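Local coordinates for protein particle-associated lyase (Acinetobacter bacteriophage AP22, PDB 4Y9V) that binds the capsular polysaccharide of Acinetobacter baumannii and, as a tailspike lyase of the phage, probably cleaves it, at residues V105-D110 and K217-D222; N226-I231 and F242-G247; G247-L252 and N274-G279; A267-P272 and N296-A301. All blocks are in the same frame, centred on the assembly; numbering follows the deposited sequence. Where two conformers were deposited one is given.

How the interactions relate
All four contacts lie in the first turns of the β-helix, and several hold the same elements. Strand 237-245, which carries one side of interaction 2, is a sheet neighbour of strand 215-220 from interaction 1, and Gly-247 belongs to both interactions 2 and 3. Interaction 1 is a partly buried parallel strand pair, regular until its last residues. Interaction 2 is buried and apolar, with no hydrogen bond between its segments. Interactions 3 and 4, their centres about 6 Å apart and their segments alternating along the chain, are buried and rich in asparagine; Asn-277 bonds to Asn-269 between them. Interaction 3 lines the glycan pocket, and interaction 4 meets a second subunit.

Interaction 1: residues V105-D110 and K217-D222; sequences VFNFGD and KTVSTD
Thr-221 holds OG1 between its backbone N and carbonyl carbon (chi1 70°), and Asp-110 turns CG anti to its carbonyl carbon (chi1 -71°). The two groups thereby meet, OG1 of Thr-221 donating to OD1 of Asp-110 at 2.7 Å on the anti side, 28° out of the carboxylate plane. The same hydroxyl oxygen accepts from N of Asn-223. Behind this polar end the strands run parallel: Phe-106 N bonds to Lys-217 O at 3.0 Å, Val-219 N to Phe-106 O at 2.9 Å and Phe-108 N to Val-219 O at 2.7 Å, the alternation expected of adjacent turns of a parallel β-helix. After Phe-108 the pairing shifts by one residue, Thr-221 N bonding to Gly-109 O. On one side CG1 of Val-105 touches CG2 of Val-219 at 3.7 Å, and the amide of Asn-107 lies against CG1 of Val-219. Its OD1 takes Gly-109 N in an Asx turn and its ND2 bonds to Glu-83. On the other side CE2 of Phe-108 rests on CG2 of Thr-218 at 3.6 Å, while OG of Ser-220 sits at the ring edge, in plane, 3.5 Å from CD2 of Phe-108. The 106 residues between the segments include the Ig-like range 115-206, yet the strands are direct neighbours. Strand 83-85 flanks 105-109 on its other side, strand 237-245 flanks 215-220, and Phe-114 meets the Phe-108 ring edge-to-face.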
loop_
_atom_site.group_PDB
_atom_site.type_symbol
_atom_site.label_atom_id
_atom_site.label_comp_id
_atom_site.label_asym_id
_atom_site.label_seq_id
_atom_site.Cartn_x
_atom_site.Cartn_y
_atom_site.Cartn_z
ATOM N N VAL A 105 -8.600 11.086 -35.661
ATOM C CA VAL A 105 -7.916 12.193 -35.007
ATOM C C VAL A 105 -8.751 13.449 -35.260
ATOM O O VAL A 105 -9.109 13.723 -36.428
ATOM C CB VAL A 105 -6.478 12.373 -35.511
ATOM C CG1 VAL A 105 -5.829 13.596 -34.925
ATOM C CG2 VAL A 105 -5.674 11.125 -35.175
ATOM N N PHE A 106 -9.010 14.227 -34.222
ATOM C CA PHE A 106 -9.649 15.531 -34.372
ATOM C C PHE A 106 -8.554 16.604 -34.261
ATOM O O PHE A 106 -7.898 16.708 -33.240
ATOM C CB PHE A 106 -10.759 15.752 -33.335
ATOM C CG PHE A 106 -11.834 14.693 -33.456
ATOM C CD1 PHE A 106 -12.688 14.663 -34.540
ATOM C CD2 PHE A 106 -11.996 13.719 -32.493
ATOM C CE1 PHE A 106 -13.649 13.674 -34.660
ATOM C CE2 PHE A 106 -12.953 12.736 -32.633
ATOM C CZ PHE A 106 -13.797 12.719 -33.716
ATOM N N ASN A 107 -8.355 17.335 -35.362
ATOM C CA ASN A 107 -7.328 18.372 -35.415
ATOM C C ASN A 107 -8.000 19.722 -35.162
ATOM O O ASN A 107 -8.695 20.249 -36.055
ATOM C CB ASN A 107 -6.568 18.332 -36.754
ATOM C CG ASN A 107 -5.334 19.210 -36.673
ATOM O OD1 ASN A 107 -5.307 20.214 -35.979
ATOM N ND2 ASN A 107 -4.332 18.794 -37.418
ATOM N N PHE A 108 -7.820 20.210 -33.967
ATOM C CA PHE A 108 -8.384 21.456 -33.464
ATOM C C PHE A 108 -7.576 22.684 -33.881
ATOM O O PHE A 108 -8.032 23.818 -33.644
ATOM C CB PHE A 108 -8.421 21.403 -31.937
ATOM C CG PHE A 108 -9.326 20.335 -31.356
ATOM C CD1 PHE A 108 -10.615 20.137 -31.833
ATOM C CD2 PHE A 108 -8.888 19.547 -30.299
ATOM C CE1 PHE A 108 -11.439 19.175 -31.264
ATOM C CE2 PHE A 108 -9.712 18.620 -29.721
ATOM C CZ PHE A 108 -10.983 18.403 -30.209
ATOM N N GLY A 109 -6.401 22.500 -34.464
ATOM C CA GLY A 109 -5.658 23.671 -34.887
ATOM C C GLY A 109 -5.455 24.630 -33.744
ATOM O O GLY A 109 -5.098 24.251 -32.628
ATOM N N ASP A 110 -5.616 25.932 -34.047
ATOM C CA ASP A 110 -5.446 27.001 -33.098
ATOM C C ASP A 110 -6.703 27.317 -32.271
ATOM O O ASP A 110 -6.583 28.004 -31.257
ATOM C CB ASP A 110 -5.039 28.294 -33.794
ATOM C CG ASP A 110 -3.635 28.316 -34.335
ATOM O OD1 ASP A 110 -2.708 28.002 -33.573
ATOM O OD2 ASP A 110 -3.508 28.762 -35.501
ATOM N N LYS A 217 -8.464 10.860 -29.831
ATOM C CA LYS A 217 -7.119 11.313 -30.153
ATOM C C LYS A 217 -7.258 12.667 -30.855
ATOM O O LYS A 217 -8.037 12.821 -31.796
ATOM C CB LYS A 217 -6.394 10.311 -31.023
ATOM C CG LYS A 217 -4.955 10.687 -31.368
ATOM C CD LYS A 217 -4.191 9.571 -32.053
ATOM C CE LYS A 217 -2.841 10.033 -32.532
ATOM N NZ LYS A 217 -2.065 8.913 -33.101
ATOM N N THR A 218 -6.484 13.639 -30.357
ATOM C CA THR A 218 -6.631 15.026 -30.780
ATOM C C THR A 218 -5.279 15.628 -31.063
ATOM O O THR A 218 -4.240 15.231 -30.495
ATOM C CB THR A 218 -7.375 15.869 -29.728
ATOM O OG1 THR A 218 -6.592 16.034 -28.564
ATOM C CG2 THR A 218 -8.693 15.221 -29.298
ATOM N N VAL A 219 -5.304 16.665 -31.914
ATOM C CA VAL A 219 -4.160 17.492 -32.237
ATOM C C VAL A 219 -4.569 18.962 -32.132
ATOM O O VAL A 219 -5.604 19.335 -32.677
ATOM C CB VAL A 219 -3.631 17.223 -33.668
ATOM C CG1 VAL A 219 -2.525 18.226 -34.054
ATOM C CG2 VAL A 219 -3.118 15.800 -33.745
ATOM N N SER A 220 -3.719 19.768 -31.489
ATOM C CA SER A 220 -3.915 21.194 -31.418
ATOM C C SER A 220 -2.528 21.845 -31.539
ATOM O O SER A 220 -1.528 21.203 -31.260
ATOM C CB SER A 220 -4.484 21.608 -30.029
ATOM O OG SER A 220 -5.681 20.896 -29.756
ATOM N N THR A 221 -2.492 23.115 -31.919
ATOM C CA THR A 221 -1.227 23.818 -31.815
ATOM C C THR A 221 -0.900 24.112 -30.356
ATOM O O THR A 221 -1.761 24.062 -29.468
ATOM C CB THR A 221 -1.242 25.137 -32.610
ATOM O OG1 THR A 221 -2.095 26.015 -31.923
ATOM C CG2 THR A 221 -1.662 24.916 -34.059
ATOM N N ASP A 222 0.355 24.474 -30.099
ATOM C CA ASP A 222 0.755 24.889 -28.772
ATOM C C ASP A 222 0.204 26.263 -28.395
ATOM O O ASP A 222 0.334 26.674 -27.240
ATOM C CB ASP A 222 2.281 24.895 -28.594
ATOM C CG ASP A 222 2.897 23.515 -28.460
ATOM O OD1 ASP A 222 2.194 22.546 -28.135
ATOM O OD2 ASP A 222 4.148 23.450 -28.601
#

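Interaction 2: residues N226-I231 and F242-G247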
loop_
_atom_site.group_PDB
_atom_site.type_symbol
_atom_site.label_atom_id
_atom_site.label_comp_id
_atom_site.label_asym_id
_atom_site.label_seq_id
_atom_site.Cartn_x
_atom_site.Cartn_y
_atom_site.Cartn_z
ATOM N N ASN A 226 -7.641 26.346 -25.774
ATOM C CA ASN A 226 -8.604 25.354 -25.296
ATOM C C ASN A 226 -7.871 24.094 -24.879
ATOM O O ASN A 226 -7.013 23.556 -25.620
ATOM C CB ASN A 226 -9.591 25.001 -26.406
ATOM C CG ASN A 226 -10.407 26.161 -26.836
ATOM O OD1 ASN A 226 -10.084 26.700 -27.980
ATOM N ND2 ASN A 226 -11.301 26.601 -26.073
ATOM N N VAL A 227 -8.206 23.568 -23.715
ATOM C CA VAL A 227 -7.802 22.208 -23.370
ATOM C C VAL A 227 -8.476 21.268 -24.359
ATOM O O VAL A 227 -9.689 21.389 -24.583
ATOM C CB VAL A 227 -8.186 21.918 -21.909
ATOM C CG1 VAL A 227 -7.840 20.478 -21.543
ATOM C CG2 VAL A 227 -7.478 22.908 -20.974
ATOM N N PRO A 228 -7.755 20.337 -24.992
ATOM C CA PRO A 228 -8.393 19.514 -26.011
ATOM C C PRO A 228 -9.666 18.818 -25.597
ATOM O O PRO A 228 -10.618 18.755 -26.359
ATOM C CB PRO A 228 -7.224 18.560 -26.375
ATOM C CG PRO A 228 -5.985 19.355 -26.152
ATOM C CD PRO A 228 -6.293 20.203 -24.989
ATOM N N LEU A 229 -9.680 18.260 -24.366
ATOM C CA LEU A 229 -10.926 17.763 -23.796
ATOM C C LEU A 229 -11.014 18.217 -22.327
ATOM O O LEU A 229 -10.096 17.979 -21.535
ATOM C CB LEU A 229 -11.032 16.260 -23.828
ATOM C CG LEU A 229 -12.279 15.656 -23.133
ATOM C CD1 LEU A 229 -13.572 16.099 -23.785
ATOM C CD2 LEU A 229 -12.155 14.151 -23.076
ATOM N N VAL A 230 -12.159 18.811 -21.990
ATOM C CA VAL A 230 -12.577 19.021 -20.608
ATOM C C VAL A 230 -13.861 18.200 -20.402
ATOM O O VAL A 230 -14.778 18.276 -21.216
ATOM C CB VAL A 230 -12.843 20.487 -20.275
ATOM C CG1 VAL A 230 -13.180 20.624 -18.764
ATOM C CG2 VAL A 230 -11.664 21.366 -20.668
ATOM N N ILE A 231 -13.910 17.455 -19.284
ATOM C CA ILE A 231 -15.135 16.834 -18.781
ATOM C C ILE A 231 -15.442 17.524 -17.457
ATOM O O ILE A 231 -14.583 17.554 -16.581
ATOM C CB ILE A 231 -14.982 15.326 -18.600
ATOM C CG1 ILE A 231 -14.632 14.628 -19.895
ATOM C CG2 ILE A 231 -16.212 14.739 -17.934
ATOM C CD1 ILE A 231 -14.272 13.167 -19.760
ATOM N N PHE A 242 -7.647 8.253 -24.051
ATOM C CA PHE A 242 -7.484 9.622 -24.506
ATOM C C PHE A 242 -6.039 9.924 -24.801
ATOM O O PHE A 242 -5.152 9.556 -24.030
ATOM C CB PHE A 242 -7.965 10.589 -23.383
ATOM C CG PHE A 242 -7.775 12.047 -23.778
ATOM C CD1 PHE A 242 -8.700 12.640 -24.607
ATOM C CD2 PHE A 242 -6.659 12.754 -23.382
ATOM C CE1 PHE A 242 -8.511 13.946 -25.027
ATOM C CE2 PHE A 242 -6.458 14.058 -23.816
ATOM C CZ PHE A 242 -7.402 14.645 -24.631
ATOM N N GLU A 243 -5.804 10.642 -25.900
ATOM C CA GLU A 243 -4.491 11.080 -26.270
ATOM C C GLU A 243 -4.583 12.457 -26.924
ATOM O O GLU A 243 -5.412 12.651 -27.821
ATOM C CB GLU A 243 -3.897 10.085 -27.318
ATOM C CG GLU A 243 -2.581 10.542 -27.947
ATOM C CD GLU A 243 -1.884 9.465 -28.785
ATOM O OE1 GLU A 243 -2.274 8.275 -28.681
ATOM O OE2 GLU A 243 -0.979 9.853 -29.528
ATOM N N ASN A 244 -3.709 13.385 -26.533
ATOM C CA ASN A 244 -3.602 14.667 -27.225
ATOM C C ASN A 244 -2.178 14.927 -27.618
ATOM O O ASN A 244 -1.232 14.501 -26.952
ATOM C CB ASN A 244 -4.129 15.843 -26.369
ATOM C CG ASN A 244 -3.183 16.180 -25.239
ATOM O OD1 ASN A 244 -3.074 15.406 -24.269
ATOM N ND2 ASN A 244 -2.427 17.257 -25.356
ATOM N N LYS A 245 -2.026 15.730 -28.665
ATOM C CA LYS A 245 -0.813 16.451 -29.029
ATOM C C LYS A 245 -1.143 17.928 -28.992
ATOM O O LYS A 245 -2.141 18.319 -29.598
ATOM C CB LYS A 245 -0.368 16.034 -30.448
ATOM C CG LYS A 245 0.722 16.914 -31.036
ATOM C CD LYS A 245 1.224 16.423 -32.337
ATOM C CE LYS A 245 2.448 17.235 -32.817
ATOM N NZ LYS A 245 2.854 16.609 -34.114
ATOM N N GLY A 246 -0.358 18.742 -28.337
ATOM C CA GLY A 246 -0.560 20.163 -28.360
ATOM C C GLY A 246 -1.532 20.650 -27.307
ATOM O O GLY A 246 -1.926 19.940 -26.372
ATOM N N GLY A 247 -1.907 21.926 -27.469
ATOM C CA GLY A 247 -2.672 22.659 -26.489
ATOM C C GLY A 247 -1.774 23.541 -25.631
ATOM O O GLY A 247 -0.729 23.098 -25.177
#
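Backbone O of Asn-244, whose side chain packs on Pro-228, accepts a hydrogen bond from NZ of Lys-268. The side chain of Asn-244 takes another course: with CG between the backbone N and carbonyl carbon (chi1 73°), its ND2 reaches Gly-246 O at 2.9 Å, a weak bond with an N-H...O angle of 129°. No hydrogen bond joins the two segments, so the contact rests on carbon. CB of Asn-244 lies 4.0 Å from CG of Pro-228, which also nears the Gly-246 carbonyl. These are inward-facing residues of the parallel β-helix: strand 229-232 is hydrogen-bonded in one sheet, beside 250-255, and strand 237-245 in another, beside 215-220, and their side chains meet across the interior. Phe-242, with CG anti to the backbone N (chi1 178°), receives Leu-229: CE1 of Phe-242 is 3.6 Å from CB of Leu-229, and CD2 of Leu-229 is 4.1 Å from both CD1 and CE1 of the ring. CB of Pro-228 comes to the ring edge near its plane, 4.3 Å from CZ of Phe-242. Leu-252 and Phe-213 touch both Leu-229 and Phe-242, and Thr-218 touches Pro-228 and Asn-244.

Interaction 3: residues G247-L252 and N274-G279. With 49T (2-acetamido-2-deoxy-alpha-D-fucopyranose), chain B; 49S (2-acetamido-2-deoxy-beta-D-mannopyranuronic acid), chain C; SO4 (sulfate ion), chain K.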
loop_
_atom_site.group_PDB
_atom_site.type_symbol
_atom_site.label_atom_id
_atom_site.label_comp_id
_atom_site.label_asym_id
_atom_site.label_seq_id
_atom_site.Cartn_x
_atom_site.Cartn_y
_atom_site.Cartn_z
ATOM N N GLY A 247 -1.907 21.926 -27.469
ATOM C CA GLY A 247 -2.672 22.659 -26.489
ATOM C C GLY A 247 -1.774 23.541 -25.631
ATOM O O GLY A 247 -0.729 23.098 -25.177
ATOM N N LYS A 248 -2.181 24.783 -25.421
ATOM C CA LYS A 248 -1.327 25.714 -24.685
ATOM C C LYS A 248 -1.215 25.377 -23.193
ATOM O O LYS A 248 -0.131 25.478 -22.638
ATOM C CB LYS A 248 -1.867 27.142 -24.878
ATOM C CG LYS A 248 -1.024 28.193 -24.174
ATOM C CD LYS A 248 -1.432 29.608 -24.631
ATOM C CE LYS A 248 -0.587 30.673 -23.945
ATOM N NZ LYS A 248 -0.951 32.002 -24.514
ATOM N N PHE A 249 -2.349 25.038 -22.562
ATOM C CA PHE A 249 -2.404 25.025 -21.102
ATOM C C PHE A 249 -2.422 23.640 -20.477
ATOM O O PHE A 249 -1.740 23.434 -19.457
ATOM C CB PHE A 249 -3.607 25.799 -20.610
ATOM C CG PHE A 249 -3.523 27.299 -20.913
ATOM C CD1 PHE A 249 -2.544 28.070 -20.314
ATOM C CD2 PHE A 249 -4.422 27.906 -21.778
ATOM C CE1 PHE A 249 -2.452 29.430 -20.575
ATOM C CE2 PHE A 249 -4.325 29.261 -22.043
ATOM C CZ PHE A 249 -3.348 30.035 -21.438
ATOM N N ALA A 250 -3.199 22.710 -21.021
ATOM C CA ALA A 250 -3.319 21.372 -20.448
ATOM C C ALA A 250 -3.849 20.436 -21.533
ATOM O O ALA A 250 -4.532 20.873 -22.450
ATOM C CB ALA A 250 -4.219 21.359 -19.233
ATOM N N GLY A 251 -3.579 19.146 -21.355
ATOM C CA GLY A 251 -4.030 18.155 -22.325
ATOM C C GLY A 251 -5.433 17.632 -22.077
ATOM O O GLY A 251 -6.276 17.560 -23.009
ATOM N N LEU A 252 -5.717 17.282 -20.828
ATOM C CA LEU A 252 -6.990 16.744 -20.390
ATOM C C LEU A 252 -7.333 17.402 -19.079
ATOM O O LEU A 252 -6.464 17.456 -18.187
ATOM C CB LEU A 252 -6.870 15.235 -20.193
ATOM C CG LEU A 252 -8.108 14.513 -19.636
ATOM C CD1 LEU A 252 -9.277 14.582 -20.591
ATOM C CD2 LEU A 252 -7.774 13.044 -19.316
ATOM N N ASN A 274 4.101 28.520 -19.260
ATOM C CA ASN A 274 3.120 29.502 -18.914
ATOM C C ASN A 274 2.676 29.237 -17.461
ATOM O O ASN A 274 3.390 28.599 -16.695
ATOM C CB ASN A 274 1.999 29.570 -19.975
ATOM C CG ASN A 274 1.248 28.266 -20.160
ATOM O OD1 ASN A 274 0.736 27.671 -19.191
ATOM N ND2 ASN A 274 1.145 27.804 -21.383
ATOM N N THR A 275 1.494 29.697 -17.045
ATOM C CA THR A 275 1.030 29.514 -15.695
ATOM C C THR A 275 0.516 28.105 -15.407
ATOM O O THR A 275 0.325 27.750 -14.221
ATOM C CB THR A 275 -0.057 30.578 -15.337
ATOM O OG1 THR A 275 -1.108 30.561 -16.350
ATOM C CG2 THR A 275 0.530 31.960 -15.229
ATOM N N LEU A 276 0.257 27.306 -16.429
ATOM C CA LEU A 276 -0.239 25.953 -16.254
ATOM C C LEU A 276 0.820 24.984 -16.809
ATOM O O LEU A 276 1.813 24.710 -16.162
ATOM C CB LEU A 276 -1.652 25.751 -16.806
ATOM C CG LEU A 276 -2.823 26.353 -15.968
ATOM C CD1 LEU A 276 -2.884 27.861 -16.057
ATOM C CD2 LEU A 276 -4.147 25.718 -16.391
ATOM N N ASN A 277 0.551 24.447 -18.022
ATOM C CA ASN A 277 1.325 23.394 -18.673
ATOM C C ASN A 277 1.181 22.063 -17.926
ATOM O O ASN A 277 2.104 21.559 -17.308
ATOM C CB ASN A 277 2.826 23.668 -18.815
ATOM C CG ASN A 277 3.177 24.974 -19.475
ATOM O OD1 ASN A 277 3.581 25.901 -18.778
ATOM N ND2 ASN A 277 3.081 25.038 -20.791
ATOM N N TYR A 278 -0.036 21.507 -18.002
ATOM C CA TYR A 278 -0.380 20.313 -17.246
ATOM C C TYR A 278 -0.719 19.184 -18.218
ATOM O O TYR A 278 -1.411 19.392 -19.211
ATOM C CB TYR A 278 -1.572 20.578 -16.334
ATOM C CG TYR A 278 -1.384 21.733 -15.375
ATOM C CD1 TYR A 278 -0.152 22.121 -14.881
ATOM C CD2 TYR A 278 -2.491 22.435 -14.911
ATOM C CE1 TYR A 278 -0.029 23.163 -13.955
ATOM C CE2 TYR A 278 -2.376 23.442 -13.958
ATOM C CZ TYR A 278 -1.146 23.802 -13.476
ATOM O OH TYR A 278 -1.110 24.810 -12.550
ATOM N N GLY A 279 -0.245 17.968 -17.940
ATOM C CA GLY A 279 -0.676 16.835 -18.776
ATOM C C GLY A 279 -2.159 16.541 -18.561
ATOM O O GLY A 279 -2.972 16.669 -19.477
HETATM C C1 49T B . -6.942 29.190 -13.794
HETATM C C2 49T B . -7.314 30.036 -15.016
HETATM N N2 49T B . -6.321 29.842 -16.084
HETATM C C7 49T B . -6.612 29.160 -17.180
HETATM O O7 49T B . -7.653 28.564 -17.378
HETATM C C8 49T B . -5.495 29.140 -18.228
HETATM O O5 49T B . -7.722 29.505 -12.695
HETATM C C5 49T B . -7.712 30.884 -12.298
HETATM C C6 49T B . -8.513 31.008 -11.016
HETATM C C4 49T B . -8.243 31.732 -13.450
HETATM O O4 49T B . -9.588 31.346 -13.714
HETATM C C3 49T B . -7.374 31.504 -14.656
HETATM O O3 49T B . -7.948 32.204 -15.793
HETATM C C8 49S C . -5.167 25.717 -8.274
HETATM C C7 49S C . -4.661 25.567 -9.693
HETATM O O7 49S C . -4.618 24.447 -10.246
HETATM N N2 49S C . -4.271 26.696 -10.306
HETATM C C2 49S C . -3.701 26.725 -11.638
HETATM C C3 49S C . -4.678 27.273 -12.681
HETATM O O3 49S C . -5.867 26.484 -12.732
HETATM C C1 49S C . -2.457 27.592 -11.636
HETATM O O1 49S C . -1.529 27.188 -10.671
HETATM O O5 49S C . -2.815 28.929 -11.285
HETATM C C5 49S C . -3.632 29.526 -12.308
HETATM C C6 49S C . -3.872 30.974 -11.934
HETATM O O6A 49S C . -4.161 31.248 -10.742
HETATM O O6B 49S C . -3.786 31.816 -12.862
HETATM C C4 49S C . -4.947 28.757 -12.451
HETATM O O4 49S C . -5.560 29.397 -13.576
HETATM S S SO4 K . 1.797 25.756 -10.028
HETATM O O1 SO4 K . 0.793 26.428 -9.219
HETATM O O2 SO4 K . 2.527 24.783 -9.196
HETATM O O3 SO4 K . 2.717 26.800 -10.510
HETATM O O4 SO4 K . 1.254 25.027 -11.200
#
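Phe-249 extends past Leu-276 and Asn-274 into the glycan pocket on the flank of the pectin lyase-like β-helix. Its CB lies 4.3 Å from CD2 of Leu-276; CG is anti to the carbonyl carbon (chi1 -66°), and from CG outward every ring atom through CZ faces the acetamido methyl C8 of the bound N-acetylfucosamine, which stands 3.6 Å above the ring centre in a CH-pi contact. The opposite face carries CG of Lys-248, 3.9 Å above the centre. At the ring edge CD1 of Phe-249 meets OD1 of Asn-274 at 3.5 Å, ring and amide planes being 59° apart. That OD1 also accepts from Leu-276 N, an Asx turn, while ND2 of Asn-274 donates to Lys-248 O at 2.9 Å, from 50° above the carbonyl plane. Next to these side chains, Ala-250 and Tyr-278 form a parallel bridge: Tyr-278 N bonds to Phe-249 O at 3.0 Å, and Gly-251 N, where the chain turns a corner, to Tyr-278 O. CD1 of Leu-276 touches both sugars. Tyr-278 OH donates to O4 of a sulfate, probably from the crystallisation liquor, at 2.7 Å. Tyr-278 OH accepts from O1 of the N-acetylmannosaminuronic acid residue (49S) at 3.1 Å.

Interaction 4: residues A267-P272 and N296-A301. With SO4 (sulfate ion), chain K.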
loop_
_atom_site.group_PDB
_atom_site.type_symbol
_atom_site.label_atom_id
_atom_site.label_comp_id
_atom_site.label_asym_id
_atom_site.label_seq_id
_atom_site.Cartn_x
_atom_site.Cartn_y
_atom_site.Cartn_z
ATOM N N ALA A 267 -2.261 11.789 -22.248
ATOM C CA ALA A 267 -2.471 13.210 -22.059
ATOM C C ALA A 267 -1.133 13.876 -21.755
ATOM O O ALA A 267 -0.331 13.350 -20.961
ATOM C CB ALA A 267 -3.446 13.462 -20.916
ATOM N N LYS A 268 -0.889 15.029 -22.359
ATOM C CA LYS A 268 0.424 15.669 -22.289
ATOM C C LYS A 268 0.290 17.171 -22.503
ATOM O O LYS A 268 -0.733 17.678 -22.978
ATOM C CB LYS A 268 1.390 15.078 -23.281
ATOM C CG LYS A 268 0.946 15.251 -24.711
ATOM C CD LYS A 268 1.884 14.597 -25.706
ATOM C CE LYS A 268 1.877 13.166 -25.782
ATOM N NZ LYS A 268 0.653 12.522 -26.295
ATOM N N ASN A 269 1.363 17.891 -22.184
ATOM C CA ASN A 269 1.550 19.262 -22.601
ATOM C C ASN A 269 3.024 19.443 -22.965
ATOM O O ASN A 269 3.884 18.967 -22.251
ATOM C CB ASN A 269 1.176 20.263 -21.487
ATOM C CG ASN A 269 1.362 21.686 -21.938
ATOM O OD1 ASN A 269 2.444 22.271 -21.778
ATOM N ND2 ASN A 269 0.310 22.285 -22.493
ATOM N N ASN A 270 3.272 20.158 -24.077
ATOM C CA ASN A 270 4.628 20.382 -24.526
ATOM C C ASN A 270 4.851 21.817 -24.960
ATOM O O ASN A 270 5.795 22.099 -25.706
ATOM C CB ASN A 270 4.998 19.420 -25.677
ATOM C CG ASN A 270 4.888 17.972 -25.273
ATOM O OD1 ASN A 270 5.918 17.415 -24.794
ATOM N ND2 ASN A 270 3.783 17.402 -25.394
ATOM N N ALA A 271 4.016 22.732 -24.481
ATOM C CA ALA A 271 4.053 24.115 -24.908
ATOM C C ALA A 271 5.126 24.868 -24.130
ATOM O O ALA A 271 5.572 24.445 -23.081
ATOM C CB ALA A 271 2.682 24.739 -24.678
ATOM N N PRO A 272 5.501 26.065 -24.631
ATOM C CA PRO A 272 6.354 26.947 -23.847
ATOM C C PRO A 272 5.746 27.188 -22.497
ATOM O O PRO A 272 4.515 27.269 -22.327
ATOM C CB PRO A 272 6.418 28.217 -24.700
ATOM C CG PRO A 272 6.218 27.722 -26.120
ATOM C CD PRO A 272 5.186 26.623 -25.959
ATOM N N ASN A 296 3.726 13.077 -19.140
ATOM C CA ASN A 296 4.857 13.982 -19.291
ATOM C C ASN A 296 4.339 15.358 -19.694
ATOM O O ASN A 296 3.378 15.486 -20.470
ATOM C CB ASN A 296 5.807 13.464 -20.363
ATOM C CG ASN A 296 6.478 12.191 -19.941
ATOM O OD1 ASN A 296 6.880 12.047 -18.793
ATOM N ND2 ASN A 296 6.675 11.281 -20.862
ATOM N N SER A 297 4.984 16.400 -19.179
ATOM C CA SER A 297 4.541 17.758 -19.458
ATOM C C SER A 297 5.690 18.734 -19.360
ATOM O O SER A 297 6.674 18.506 -18.652
ATOM C CB SER A 297 3.463 18.112 -18.419
ATOM O OG SER A 297 3.012 19.439 -18.609
ATOM N N THR A 298 5.523 19.926 -19.967
ATOM C CA THR A 298 6.444 21.016 -19.709
ATOM C C THR A 298 6.535 21.322 -18.210
ATOM O O THR A 298 7.624 21.575 -17.705
ATOM C CB THR A 298 6.023 22.281 -20.483
ATOM O OG1 THR A 298 6.061 21.934 -21.872
ATOM C CG2 THR A 298 6.919 23.461 -20.194
ATOM N N ARG A 299 5.374 21.362 -17.541
ATOM C CA ARG A 299 5.303 21.557 -16.094
ATOM C C ARG A 299 4.655 20.299 -15.488
ATOM O O ARG A 299 5.038 19.198 -15.839
ATOM C CB ARG A 299 4.700 22.911 -15.700
ATOM C CG ARG A 299 5.467 24.077 -16.298
ATOM C CD ARG A 299 5.020 25.437 -15.804
ATOM N NE ARG A 299 5.267 25.592 -14.380
ATOM C CZ ARG A 299 4.384 25.618 -13.416
ATOM N NH1 ARG A 299 3.086 25.520 -13.633
ATOM N NH2 ARG A 299 4.807 25.739 -12.144
ATOM N N HIS A 300 3.737 20.445 -14.543
ATOM C CA HIS A 300 3.240 19.264 -13.839
ATOM C C HIS A 300 2.608 18.276 -14.838
ATOM O O HIS A 300 1.817 18.644 -15.702
ATOM C CB HIS A 300 2.221 19.635 -12.781
ATOM C CG HIS A 300 2.679 20.656 -11.805
ATOM N ND1 HIS A 300 3.809 20.553 -11.053
ATOM C CD2 HIS A 300 2.087 21.811 -11.392
ATOM C CE1 HIS A 300 3.948 21.589 -10.240
ATOM N NE2 HIS A 300 2.920 22.376 -10.435
ATOM N N ALA A 301 2.940 17.000 -14.646
ATOM C CA ALA A 301 2.357 15.934 -15.450
ATOM C C ALA A 301 0.912 15.646 -15.049
ATOM O O ALA A 301 0.046 15.557 -15.900
ATOM C CB ALA A 301 3.243 14.712 -15.382
HETATM S S SO4 K . 1.797 25.756 -10.028
HETATM O O1 SO4 K . 0.793 26.428 -9.219
HETATM O O2 SO4 K . 2.527 24.783 -9.196
HETATM O O3 SO4 K . 2.717 26.800 -10.510
HETATM O O4 SO4 K . 1.254 25.027 -11.200
HETATM O O HOH W 1 2.107 12.229 -21.403
HETATM O O HOH W 2 4.767 15.334 -23.318
#
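Asn-269 and Ser-297 form a parallel bridge between successive turns of the pectin lyase-like parallel β-helix, their CA atoms 4.6 Å apart and the touching parts of their chains 20° from each other, with Thr-298 N donating to Asn-269 O at 3.0 Å from 44° above the carbonyl plane. Among the side chains, Thr-298 has OG1 anti to its carbonyl carbon (chi1 -61°), from where OG1 donates to Ala-271 O at 2.8 Å, while CG2 of Thr-298 brushes that same oxygen. OD1 of Asn-269 accepts from Ala-271 N at 3.2 Å, an Asx turn just after the short strand, and takes a second bond from ND2 of Asn-277. OG of Ser-297 packs on CB of Asn-269 and bonds to Asn-277 O, and CA of Ser-297 comes within 3.1 Å of Asn-269 O as a CA-H...O contact. At the other end a water bridges the strands, donating to Ala-267 O at 2.7 Å and accepting from Asn-296 N at 2.9 Å. Beyond the bridge, the guanidinium of Arg-299 and NE2 of His-300 hold the sulfate ion, the bond from NE2 of His-300 to sulfate O2 being 2.7 Å and nearly straight. Strand 323-327 continues the parallel stack beside 293-297, the backbone of His-300 bonds to that of Gly-279 at strand 278-283, and Asn-296 reaches Glu-176 of a neighbouring subunit, whose Phe-188 packs on Asn-270 and Asn-296.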